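Local atomic coordinates of hypothetical protein PH1109 (Pyrococcus horikoshii, PDB entry 2D59), a protein that is of unknown function but carries a CoA-binding domain of the Rossmann type, a parallel beta sheet flanked by helices. Residues 14-19 against 138-143; 88-93 against 111-116; 40-45 against 61-66. All coordinates share one frame; numbering follows the deposited sequence.

Contact 1: residues 14-19 against 138-143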
# COMPACT_ATOMS: atom_id res chain seq x y z
N ASP A 14 -8.63 -2.77 14.11
CA ASP A 14 -8.84 -1.94 12.93
C ASP A 14 -7.99 -2.43 11.77
O ASP A 14 -8.47 -2.57 10.64
CB ASP A 14 -8.47 -0.48 13.21
CG ASP A 14 -9.36 0.17 14.25
OD1 ASP A 14 -10.58 -0.06 14.22
OD2 ASP A 14 -8.83 0.92 15.09
N ILE A 15 -6.71 -2.69 12.05
CA ILE A 15 -5.80 -3.15 11.01
C ILE A 15 -6.24 -4.50 10.47
O ILE A 15 -6.24 -4.73 9.26
CB ILE A 15 -4.34 -3.25 11.54
CG1 ILE A 15 -3.79 -1.85 11.78
CG2 ILE A 15 -3.43 -3.93 10.52
CD1 ILE A 15 -4.67 -0.99 12.63
N ARG A 16 -6.63 -5.39 11.37
CA ARG A 16 -7.09 -6.71 10.98
C ARG A 16 -8.30 -6.59 10.06
O ARG A 16 -8.45 -7.36 9.10
CB ARG A 16 -7.44 -7.53 12.22
CG ARG A 16 -7.81 -8.96 11.93
CD ARG A 16 -8.10 -9.74 13.21
NE ARG A 16 -6.90 -10.04 13.99
CZ ARG A 16 -6.65 -9.57 15.21
NH1 ARG A 16 -5.53 -9.90 15.83
NH2 ARG A 16 -7.52 -8.76 15.80
N GLU A 17 -9.17 -5.63 10.36
CA GLU A 17 -10.38 -5.40 9.55
C GLU A 17 -9.99 -4.88 8.17
O GLU A 17 -10.55 -5.30 7.16
CB GLU A 17 -11.28 -4.38 10.26
CG GLU A 17 -12.45 -3.89 9.41
CD GLU A 17 -13.48 -4.97 9.12
OE1 GLU A 17 -14.45 -4.68 8.40
OE2 GLU A 17 -13.31 -6.11 9.62
N ILE A 18 -9.04 -3.96 8.13
CA ILE A 18 -8.57 -3.39 6.87
C ILE A 18 -8.00 -4.49 5.97
O ILE A 18 -8.25 -4.52 4.77
CB ILE A 18 -7.48 -2.33 7.11
CG1 ILE A 18 -8.11 -1.09 7.74
CG2 ILE A 18 -6.81 -1.95 5.81
CD1 ILE A 18 -9.18 -0.44 6.87
N LEU A 19 -7.21 -5.38 6.57
CA LEU A 19 -6.58 -6.47 5.84
C LEU A 19 -7.61 -7.52 5.41
O LEU A 19 -7.37 -8.29 4.48
CB LEU A 19 -5.51 -7.14 6.71
CG LEU A 19 -4.26 -6.33 7.04
CD1 LEU A 19 -3.42 -7.07 8.07
CD2 LEU A 19 -3.45 -6.12 5.77
N GLU A 138 0.91 -11.15 9.03
CA GLU A 138 1.49 -12.29 9.74
C GLU A 138 1.13 -12.32 11.22
O GLU A 138 0.70 -13.36 11.73
CB GLU A 138 3.02 -12.27 9.60
CG GLU A 138 3.53 -12.74 8.26
CD GLU A 138 5.05 -12.65 8.15
OE1 GLU A 138 5.61 -13.22 7.20
OE2 GLU A 138 5.67 -12.00 9.02
N ARG A 139 1.30 -11.20 11.91
CA ARG A 139 1.02 -11.16 13.34
C ARG A 139 -0.45 -11.07 13.73
O ARG A 139 -0.84 -11.51 14.82
CB ARG A 139 1.80 -10.02 14.00
CG ARG A 139 1.20 -8.65 13.81
CD ARG A 139 2.07 -7.56 14.45
NE ARG A 139 1.41 -6.26 14.40
CZ ARG A 139 0.45 -5.88 15.23
NH1 ARG A 139 -0.11 -4.68 15.10
NH2 ARG A 139 0.06 -6.68 16.22
N LEU A 140 -1.29 -10.52 12.86
CA LEU A 140 -2.70 -10.38 13.17
C LEU A 140 -3.60 -11.47 12.61
O LEU A 140 -4.64 -11.79 13.20
CB LEU A 140 -3.21 -9.01 12.70
CG LEU A 140 -2.55 -7.79 13.35
CD1 LEU A 140 -3.01 -6.52 12.65
CD2 LEU A 140 -2.91 -7.75 14.83
N LEU A 141 -3.22 -12.04 11.47
CA LEU A 141 -4.04 -13.08 10.84
C LEU A 141 -3.30 -14.40 10.63
O LEU A 141 -3.91 -15.41 10.29
CB LEU A 141 -4.57 -12.56 9.50
CG LEU A 141 -5.49 -11.33 9.55
CD1 LEU A 141 -5.69 -10.77 8.16
CD2 LEU A 141 -6.82 -11.73 10.17
N GLY A 142 -1.98 -14.38 10.84
CA GLY A 142 -1.19 -15.58 10.66
C GLY A 142 -1.25 -16.54 11.84
O GLY A 142 -1.93 -16.27 12.83
N GLU A 143 -0.52 -17.65 11.74
CA GLU A 143 -0.49 -18.65 12.79
C GLU A 143 0.63 -18.41 13.81
O GLU A 143 1.42 -17.48 13.66
CB GLU A 143 -0.35 -20.05 12.18
CG GLU A 143 -1.52 -20.45 11.29
CD GLU A 143 -1.29 -21.76 10.57
OE1 GLU A 143 -0.98 -22.77 11.24
OE2 GLU A 143 -1.42 -21.79 9.33
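Ile15 and Leu140 meet in the buried half of this helix-helix contact: Ile15 CG2 lies 3.4 Å from Leu140 CD1, tighter than usual for two methyl carbons, and Ile15 CB backs the same methyl at 3.7 Å. CG2 stands anti to the backbone N of Ile15, which leaves CG1 turned away from the partner helix. One turn on, packing is slacker, with Leu19 CB 3.9 Å from Leu141 CD1. Ile15 and Leu19 also rest on Trp106 of strand 104-107, so this half faces the sheet.

The other half is polar and nearer solvent. The Arg16 chain runs out with CG anti to the backbone N (chi1 -175°), laying CG 3.4 Å from Leu141 CD2, and then bends at chi3. Its NE reaches Leu140 O at 3.0 Å in a nearly straight bond (165° at the hydrogen). The oxygen lies in the guanidinium plane, whereas NE stands above the carbonyl plane. NH1 adds a weak bond to the same oxygen, and NH2 forms a salt bridge with Glu13. A side-chain donor thus meets a carbonyl in the last turn of helix 133-141, and NH1 lies 3.5 Å from Leu140 CD2. The arrangement joins the N-terminal helix 12-21 to the C-terminal helix 133-141, two neighbouring helices packed beside the parallel sheet of a Rossmann-like alpha/beta fold.

Contact 2: residues 88-93 against 111-116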
# COMPACT_ATOMS: atom_id res chain seq x y z
N LYS A 88 8.96 12.33 0.18
CA LYS A 88 8.80 13.43 -0.77
C LYS A 88 8.02 13.04 -2.02
O LYS A 88 7.50 13.90 -2.73
CB LYS A 88 10.18 13.96 -1.18
CG LYS A 88 10.14 15.30 -1.91
CD LYS A 88 9.66 16.42 -1.00
CE LYS A 88 9.66 17.76 -1.72
NZ LYS A 88 9.24 18.87 -0.82
N LEU A 89 7.91 11.74 -2.29
CA LEU A 89 7.20 11.26 -3.47
C LEU A 89 5.80 10.73 -3.19
O LEU A 89 5.05 10.45 -4.12
CB LEU A 89 8.02 10.17 -4.16
CG LEU A 89 9.44 10.55 -4.58
CD1 LEU A 89 10.16 9.33 -5.14
CD2 LEU A 89 9.39 11.66 -5.61
N THR A 90 5.44 10.60 -1.92
CA THR A 90 4.12 10.09 -1.57
C THR A 90 2.98 11.04 -1.90
O THR A 90 1.86 10.60 -2.16
CB THR A 90 4.04 9.72 -0.08
OG1 THR A 90 4.20 10.90 0.72
CG2 THR A 90 5.12 8.71 0.27
N MET A 91 3.25 12.34 -1.89
CA MET A 91 2.21 13.32 -2.20
C MET A 91 1.58 13.05 -3.56
O MET A 91 0.36 13.00 -3.68
CB MET A 91 2.79 14.74 -2.17
CG MET A 91 1.77 15.82 -2.50
SD MET A 91 0.33 15.81 -1.41
CE MET A 91 0.86 16.96 -0.14
N GLU A 92 2.41 12.88 -4.57
CA GLU A 92 1.91 12.62 -5.92
C GLU A 92 0.99 11.40 -5.94
O GLU A 92 -0.08 11.42 -6.54
CB GLU A 92 3.08 12.42 -6.89
CG GLU A 92 3.91 11.18 -6.63
CD GLU A 92 5.17 11.13 -7.46
OE1 GLU A 92 5.08 11.23 -8.70
OE2 GLU A 92 6.26 10.99 -6.87
N TYR A 93 1.41 10.33 -5.27
CA TYR A 93 0.62 9.11 -5.23
C TYR A 93 -0.63 9.21 -4.36
O TYR A 93 -1.61 8.51 -4.59
CB TYR A 93 1.49 7.93 -4.78
CG TYR A 93 2.52 7.56 -5.83
CD1 TYR A 93 3.88 7.81 -5.62
CD2 TYR A 93 2.13 7.01 -7.05
CE1 TYR A 93 4.82 7.52 -6.60
CE2 TYR A 93 3.06 6.72 -8.03
CZ TYR A 93 4.40 6.98 -7.81
OH TYR A 93 5.33 6.69 -8.79
N THR A 111 8.40 6.01 4.95
CA THR A 111 7.79 6.63 3.78
C THR A 111 6.82 7.74 4.17
O THR A 111 6.34 8.49 3.32
CB THR A 111 6.98 5.61 2.94
OG1 THR A 111 5.78 5.26 3.65
CG2 THR A 111 7.78 4.34 2.70
N TYR A 112 6.53 7.85 5.46
CA TYR A 112 5.57 8.84 5.93
C TYR A 112 5.92 10.32 5.74
O TYR A 112 7.02 10.76 6.04
CB TYR A 112 5.23 8.58 7.40
CG TYR A 112 3.97 9.28 7.85
CD1 TYR A 112 4.02 10.52 8.49
CD2 TYR A 112 2.72 8.69 7.64
CE1 TYR A 112 2.86 11.16 8.90
CE2 TYR A 112 1.56 9.33 8.05
CZ TYR A 112 1.63 10.56 8.68
OH TYR A 112 0.47 11.16 9.09
N ASN A 113 4.94 11.07 5.23
CA ASN A 113 5.06 12.50 5.00
C ASN A 113 3.76 13.08 5.55
O ASN A 113 2.68 12.69 5.11
CB ASN A 113 5.15 12.81 3.50
CG ASN A 113 5.20 14.30 3.21
OD1 ASN A 113 6.26 14.92 3.24
ND2 ASN A 113 4.04 14.89 2.96
N ARG A 114 3.85 13.99 6.52
CA ARG A 114 2.64 14.54 7.12
C ARG A 114 1.75 15.34 6.18
O ARG A 114 0.53 15.33 6.32
CB ARG A 114 2.98 15.39 8.35
CG ARG A 114 3.71 16.68 8.07
CD ARG A 114 3.78 17.53 9.34
NE ARG A 114 2.45 17.96 9.76
CZ ARG A 114 1.74 18.90 9.14
NH1 ARG A 114 0.53 19.24 9.59
NH2 ARG A 114 2.24 19.52 8.08
N GLU A 115 2.35 16.03 5.22
CA GLU A 115 1.57 16.82 4.27
C GLU A 115 0.72 15.92 3.38
O GLU A 115 -0.47 16.18 3.17
CB GLU A 115 2.50 17.69 3.42
CG GLU A 115 3.22 18.77 4.21
CD GLU A 115 2.29 19.91 4.61
OE1 GLU A 115 1.92 20.72 3.73
OE2 GLU A 115 1.93 20.00 5.80
N ALA A 116 1.33 14.86 2.86
CA ALA A 116 0.62 13.92 2.00
C ALA A 116 -0.48 13.20 2.79
O ALA A 116 -1.58 12.98 2.29
CB ALA A 116 1.60 12.91 1.42
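Thr90 and Met91, adjacent on helix 87-100, approach the start of helix 114-122 in different ways. Thr90 points its CB at the opposite segment and splits its two branches between separate targets. OG1 sits between the backbone N and the carbonyl carbon (chi1 64°), where it packs against Ala116 CB at 3.4 Å and Asn113 CB at 3.5 Å; its hydrogen-bond partner is the carbonyl of Pro87 in its own helix. CG2 is directed at the preceding loop and touches Thr111 O at 3.3 Å. The side chains of Thr90 and Asn113 cross at a slant, hydroxyl against beta carbon.

Met91 sets off alongside the partner, and only its end turns in. CG is anti to the backbone N (chi1 179°), but the bend at chi2 brings SD to 3.9 Å from Ala116 CA, and the one at chi3 turns CE onto the Glu115-Ala116 peptide, 3.7 Å from Glu115 O and equally far from Ala116 N. Glu115 CB also lies near this methyl. Ala116, the small residue of the group, lets the backbones come close: its CA is 4.5 Å from that of Met91, and its CB touches both the Thr90 hydroxyl and, at 3.7 Å, Met91 CA.

Asn113 occupies the N-cap position of helix 114-122, and the loop before it is held by Thr111 OG1 bonded to Gln108 O. Two successive helices, linked through strand 104-107, thus pack side by side, as in the right-handed beta-alpha-beta crossovers of a Rossmann-like fold.

Contact 3: residues 40-45 against 61-66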
# COMPACT_ATOMS: atom_id res chain seq x y z
N ILE A 40 9.30 -8.26 -1.54
CA ILE A 40 9.02 -9.20 -0.47
C ILE A 40 7.55 -9.15 -0.05
O ILE A 40 6.88 -10.18 0.05
CB ILE A 40 9.90 -8.88 0.75
CG1 ILE A 40 11.38 -9.05 0.38
CG2 ILE A 40 9.53 -9.78 1.93
CD1 ILE A 40 12.33 -8.55 1.44
N VAL A 41 7.05 -7.94 0.20
CA VAL A 41 5.67 -7.77 0.63
C VAL A 41 4.67 -8.13 -0.48
O VAL A 41 3.67 -8.80 -0.23
CB VAL A 41 5.42 -6.31 1.09
CG1 VAL A 41 3.96 -6.13 1.48
CG2 VAL A 41 6.32 -5.99 2.28
N MET A 42 4.94 -7.70 -1.71
CA MET A 42 4.02 -8.03 -2.79
C MET A 42 3.92 -9.54 -2.97
O MET A 42 2.83 -10.09 -3.14
CB MET A 42 4.47 -7.40 -4.10
CG MET A 42 3.50 -7.65 -5.24
SD MET A 42 3.90 -6.66 -6.70
CE MET A 42 2.84 -7.44 -7.93
N LYS A 43 5.06 -10.23 -2.93
CA LYS A 43 5.07 -11.67 -3.10
C LYS A 43 4.19 -12.32 -2.03
O LYS A 43 3.39 -13.21 -2.33
CB LYS A 43 6.51 -12.20 -2.99
CG LYS A 43 6.64 -13.69 -3.23
CD LYS A 43 8.10 -14.12 -3.15
CE LYS A 43 8.26 -15.62 -3.32
NZ LYS A 43 9.69 -16.03 -3.22
N TYR A 44 4.33 -11.86 -0.80
CA TYR A 44 3.56 -12.38 0.32
C TYR A 44 2.07 -12.14 0.12
O TYR A 44 1.25 -13.03 0.34
CB TYR A 44 4.03 -11.72 1.63
CG TYR A 44 3.27 -12.15 2.86
CD1 TYR A 44 2.06 -11.54 3.20
CD2 TYR A 44 3.75 -13.18 3.67
CE1 TYR A 44 1.35 -11.94 4.33
CE2 TYR A 44 3.04 -13.59 4.80
CZ TYR A 44 1.84 -12.97 5.12
OH TYR A 44 1.13 -13.39 6.22
N LEU A 45 1.71 -10.93 -0.31
CA LEU A 45 0.31 -10.59 -0.53
C LEU A 45 -0.30 -11.46 -1.63
O LEU A 45 -1.43 -11.93 -1.50
CB LEU A 45 0.17 -9.11 -0.89
CG LEU A 45 0.54 -8.13 0.23
CD1 LEU A 45 0.50 -6.70 -0.30
CD2 LEU A 45 -0.41 -8.29 1.40
N GLU A 61 6.26 -4.94 -15.69
CA GLU A 61 5.76 -6.17 -15.09
C GLU A 61 6.57 -6.54 -13.85
O GLU A 61 7.79 -6.51 -13.85
CB GLU A 61 5.83 -7.31 -16.11
CG GLU A 61 5.31 -8.64 -15.60
CD GLU A 61 5.33 -9.72 -16.67
OE1 GLU A 61 4.93 -10.86 -16.37
OE2 GLU A 61 5.74 -9.41 -17.81
N VAL A 62 5.86 -6.89 -12.77
CA VAL A 62 6.51 -7.29 -11.53
C VAL A 62 5.79 -8.51 -10.97
O VAL A 62 4.57 -8.50 -10.84
CB VAL A 62 6.48 -6.14 -10.49
CG1 VAL A 62 7.09 -6.61 -9.18
CG2 VAL A 62 7.25 -4.93 -11.02
N LEU A 63 6.56 -9.56 -10.68
CA LEU A 63 6.01 -10.79 -10.14
C LEU A 63 4.82 -11.33 -10.92
O LEU A 63 3.82 -11.76 -10.35
CB LEU A 63 5.64 -10.58 -8.66
CG LEU A 63 6.86 -10.32 -7.77
CD1 LEU A 63 6.44 -9.83 -6.39
CD2 LEU A 63 7.67 -11.61 -7.67
N GLY A 64 4.92 -11.30 -12.25
CA GLY A 64 3.86 -11.80 -13.10
C GLY A 64 2.63 -10.91 -13.20
O GLY A 64 1.62 -11.31 -13.76
N ARG A 65 2.73 -9.70 -12.65
CA ARG A 65 1.61 -8.76 -12.67
C ARG A 65 1.94 -7.54 -13.53
O ARG A 65 3.06 -7.03 -13.48
CB ARG A 65 1.29 -8.31 -11.25
CG ARG A 65 0.93 -9.44 -10.30
CD ARG A 65 -0.45 -10.01 -10.60
NE ARG A 65 -1.50 -9.02 -10.38
CZ ARG A 65 -2.77 -9.18 -10.76
NH1 ARG A 65 -3.15 -10.28 -11.39
NH2 ARG A 65 -3.65 -8.22 -10.52
N LYS A 66 0.97 -7.08 -14.31
CA LYS A 66 1.20 -5.91 -15.15
C LYS A 66 1.44 -4.72 -14.22
O LYS A 66 0.66 -4.47 -13.31
CB LYS A 66 -0.01 -5.62 -16.04
CG LYS A 66 0.18 -4.39 -16.92
CD LYS A 66 -1.00 -4.17 -17.84
CE LYS A 66 -0.79 -2.94 -18.71
NZ LYS A 66 -1.92 -2.73 -19.65
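Met42 of helix 37-47 reaches across to a beta hairpin, strands 61-62 and 65-66, joined by a type I' turn from Val62 to Arg65. This hairpin follows strand 51-55 of the Rossmann-like sheet. The methionine leaves the helix with CG anti to the backbone N (chi1 -176°) and stays extended beyond it. CB lies 3.9 Å from Leu63 CD1, and CG passes the same methyl at 3.8 Å, the two side chains sliding past each other in opposite directions. SD still lies by that methyl and meets Val62 CG1 at 4.0 Å. The tip, CE, ends beside the hydrogen-bonded Val62-Arg65 pair that closes the turn, 3.5 Å from Val62 O and 3.6 Å from Arg65 CG.

The Val62 carbonyl accepts the Arg65 N-H across the hairpin. Arg65 sends its polar end elsewhere: the chain bends at chi2 and chi3, and NE bonds to Val52 O of strand 51-55, while Met42 itself also packs on Val52 and Pro54. Leu63, at a positive phi in the turn, points toward the helix. The same CD1 that packs on Met42 also reaches Lys43, whose own chain leads away from the hairpin, and stops 3.7 Å from Lys43 N.

How the contacts relate
From the N terminus the chain enters helix 12-21, whose partner, helix 133-141, arrives only near the C terminus, so contact 1 closes a loop holding nearly the whole fold. The other two are nested inside it. Contact 3 comes first, joining helix 37-47 to the hairpin after strand 51-55; once it has closed, contact 2 opens, linking helices 87-100 and 114-122 around strand 104-107. These two are in series, on opposite sides of the chain's centre, their nearest atoms about 10 Å apart. Contacts 1 and 3 touch, with Glu138 CG 3.2 Å from Tyr44 OH, whereas contacts 1 and 2 stay about 13 Å apart at their nearest atoms.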